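Local coordinates for coat protein (Sulfolobus turreted icosahedral virus, PDB 2BBD), which is the major capsid protein, building the icosahedral shell of an archaeal virus, with a double jelly-roll fold that points to common ancestry with eukaryotic and bacterial virus capsids, at residues A[197-202]-A[230-235]. Numbering follows the deposited sequence.
Sequences SAPIHV and PTEYEL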
loop_
_atom_site.group_PDB
_atom_site.type_symbol
_atom_site.label_atom_id
_atom_site.label_comp_id
_atom_site.label_asym_id
_atom_site.label_seq_id
_atom_site.Cartn_x
_atom_site.Cartn_y
_atom_site.Cartn_z
ATOM N N SER A 197 -25.596 -9.201 -7.929
ATOM C CA SER A 197 -25.892 -8.102 -8.834
ATOM C C SER A 197 -25.986 -6.818 -8.028
ATOM O O SER A 197 -25.726 -5.738 -8.542
ATOM C CB SER A 197 -27.204 -8.362 -9.580
ATOM O OG SER A 197 -28.269 -8.592 -8.676
ATOM N N ALA A 198 -26.360 -6.940 -6.760
ATOM C CA ALA A 198 -26.458 -5.777 -5.878
ATOM C C ALA A 198 -25.296 -5.861 -4.887
ATOM O O ALA A 198 -24.910 -6.952 -4.469
ATOM C CB ALA A 198 -27.796 -5.783 -5.133
ATOM N N PRO A 199 -24.721 -4.712 -4.501
ATOM C CA PRO A 199 -23.597 -4.723 -3.555
ATOM C C PRO A 199 -23.891 -5.408 -2.225
ATOM O O PRO A 199 -24.916 -5.149 -1.588
ATOM C CB PRO A 199 -23.273 -3.242 -3.376
ATOM C CG PRO A 199 -23.688 -2.638 -4.700
ATOM C CD PRO A 199 -25.002 -3.346 -4.976
ATOM N N ILE A 200 -22.987 -6.291 -1.814
ATOM C CA ILE A 200 -23.140 -7.000 -0.553
ATOM C C ILE A 200 -21.978 -6.641 0.371
ATOM O O ILE A 200 -20.910 -6.235 -0.085
ATOM C CB ILE A 200 -23.189 -8.521 -0.773
ATOM C CG1 ILE A 200 -21.849 -9.026 -1.300
ATOM C CG2 ILE A 200 -24.305 -8.862 -1.764
ATOM C CD1 ILE A 200 -21.792 -10.518 -1.420
ATOM N N HIS A 201 -22.206 -6.783 1.671
ATOM C CA HIS A 201 -21.215 -6.453 2.687
ATOM C C HIS A 201 -19.877 -7.179 2.573
ATOM O O HIS A 201 -19.823 -8.410 2.575
ATOM C CB HIS A 201 -21.785 -6.727 4.078
ATOM C CG HIS A 201 -20.794 -6.518 5.183
ATOM N ND1 HIS A 201 -20.493 -5.270 5.685
ATOM C CD2 HIS A 201 -20.000 -7.392 5.846
ATOM C CE1 HIS A 201 -19.557 -5.385 6.610
ATOM N NE2 HIS A 201 -19.240 -6.661 6.727
ATOM N N VAL A 202 -18.800 -6.405 2.485
ATOM C CA VAL A 202 -17.459 -6.967 2.425
ATOM C C VAL A 202 -16.834 -6.863 3.828
ATOM O O VAL A 202 -16.479 -7.875 4.433
ATOM C CB VAL A 202 -16.579 -6.204 1.424
ATOM C CG1 VAL A 202 -15.199 -6.847 1.357
ATOM C CG2 VAL A 202 -17.243 -6.200 0.049
ATOM N N PRO A 230 -15.962 -7.053 -10.662
ATOM C CA PRO A 230 -16.647 -6.024 -9.877
ATOM C C PRO A 230 -17.486 -5.111 -10.759
ATOM O O PRO A 230 -17.030 -4.668 -11.806
ATOM C CB PRO A 230 -15.495 -5.298 -9.172
ATOM C CG PRO A 230 -14.362 -5.433 -10.127
ATOM C CD PRO A 230 -14.500 -6.843 -10.668
ATOM N N THR A 231 -18.720 -4.842 -10.340
ATOM C CA THR A 231 -19.603 -3.977 -11.119
ATOM C C THR A 231 -20.079 -2.741 -10.362
ATOM O O THR A 231 -20.362 -1.706 -10.966
ATOM C CB THR A 231 -20.833 -4.762 -11.609
ATOM O OG1 THR A 231 -21.521 -5.325 -10.484
ATOM C CG2 THR A 231 -20.401 -5.877 -12.534
ATOM N N GLU A 232 -20.144 -2.844 -9.038
ATOM C CA GLU A 232 -20.609 -1.734 -8.216
ATOM C C GLU A 232 -19.908 -1.693 -6.860
ATOM O O GLU A 232 -19.623 -2.738 -6.271
ATOM C CB GLU A 232 -22.120 -1.865 -7.991
ATOM C CG GLU A 232 -22.781 -0.673 -7.313
ATOM C CD GLU A 232 -23.287 0.362 -8.310
ATOM O OE1 GLU A 232 -23.584 -0.017 -9.468
ATOM O OE2 GLU A 232 -23.405 1.551 -7.936
ATOM N N TYR A 233 -19.651 -0.478 -6.375
ATOM C CA TYR A 233 -19.007 -0.258 -5.082
ATOM C C TYR A 233 -19.933 0.612 -4.245
ATOM O O TYR A 233 -20.520 1.570 -4.743
ATOM C CB TYR A 233 -17.663 0.461 -5.241
ATOM C CG TYR A 233 -17.058 0.901 -3.921
ATOM C CD1 TYR A 233 -16.191 0.069 -3.214
ATOM C CD2 TYR A 233 -17.374 2.147 -3.368
ATOM C CE1 TYR A 233 -15.649 0.465 -1.991
ATOM C CE2 TYR A 233 -16.837 2.551 -2.140
ATOM C CZ TYR A 233 -15.977 1.706 -1.463
ATOM O OH TYR A 233 -15.442 2.097 -0.260
ATOM N N GLU A 234 -20.035 0.294 -2.964
ATOM C CA GLU A 234 -20.918 1.033 -2.083
ATOM C C GLU A 234 -20.312 1.244 -0.694
ATOM O O GLU A 234 -19.843 0.292 -0.067
ATOM C CB GLU A 234 -22.230 0.258 -1.964
ATOM C CG GLU A 234 -23.388 0.996 -1.330
ATOM C CD GLU A 234 -24.621 0.105 -1.207
ATOM O OE1 GLU A 234 -24.832 -0.745 -2.098
ATOM O OE2 GLU A 234 -25.376 0.259 -0.227
ATOM N N LEU A 235 -20.305 2.495 -0.237
ATOM C CA LEU A 235 -19.812 2.838 1.094
ATOM C C LEU A 235 -21.068 3.279 1.834
ATOM O O LEU A 235 -21.667 4.310 1.506
ATOM C CB LEU A 235 -18.803 3.988 1.046
ATOM C CG LEU A 235 -18.199 4.289 2.423
ATOM C CD1 LEU A 235 -17.361 3.090 2.882
ATOM C CD2 LEU A 235 -17.347 5.561 2.370
HETATM O O HOH W 1 -24.304 -5.149 -10.647
#
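Small, and direct only through side chains, this contact lies on the outer face of the second jelly roll of the coat protein, where P199, at the entrance to strand 200-204, packs on E232 and E234 of strand 230-237. The two strands belong to the C-H-E-F sheet of the jelly roll (200-204 is C, 230-237 is E), and strand 293-299 (H) runs between them. They are therefore second neighbours, each hydrogen-bonded through its backbone to H, as in I200 with L297 and E232 with A298; the loop ahead of C, at P199, folds in over the face of the sheet, bringing the P199 CA to 6.3 Å from the E232 CA.

Alternation along strand E puts E232 and E234 on the same face as the proline, while Y233 points the other way, to I273 of the facing B-I-D-G sheet. P199 CG meets the aliphatic CG of E232 at 3.4 Å; the E232 chain bends at chi2 (91°), leaving its methylene part against the proline ring while its carboxylate leads away. With E234 CG anti to the backbone N (chi1 -168°) and the chain extended beyond it, this side chain rises across the ring at about a right angle. Its OE1 lies 3.2 Å from P199 CB and 3.4 Å from P199 CG, a close van der Waals approach of oxygen to carbon. K247 of strand 243-249 touches P199 and both glutamates. The other oxygen, E234 OE2, comes close to D244 OD2, a pairing of acids that may raise the pKa of one of them.

Toward the start of both segments, a water links them, donating to S197 O at 2.6 Å and hydrogen-bonded to T231 OG1 at 2.8 Å.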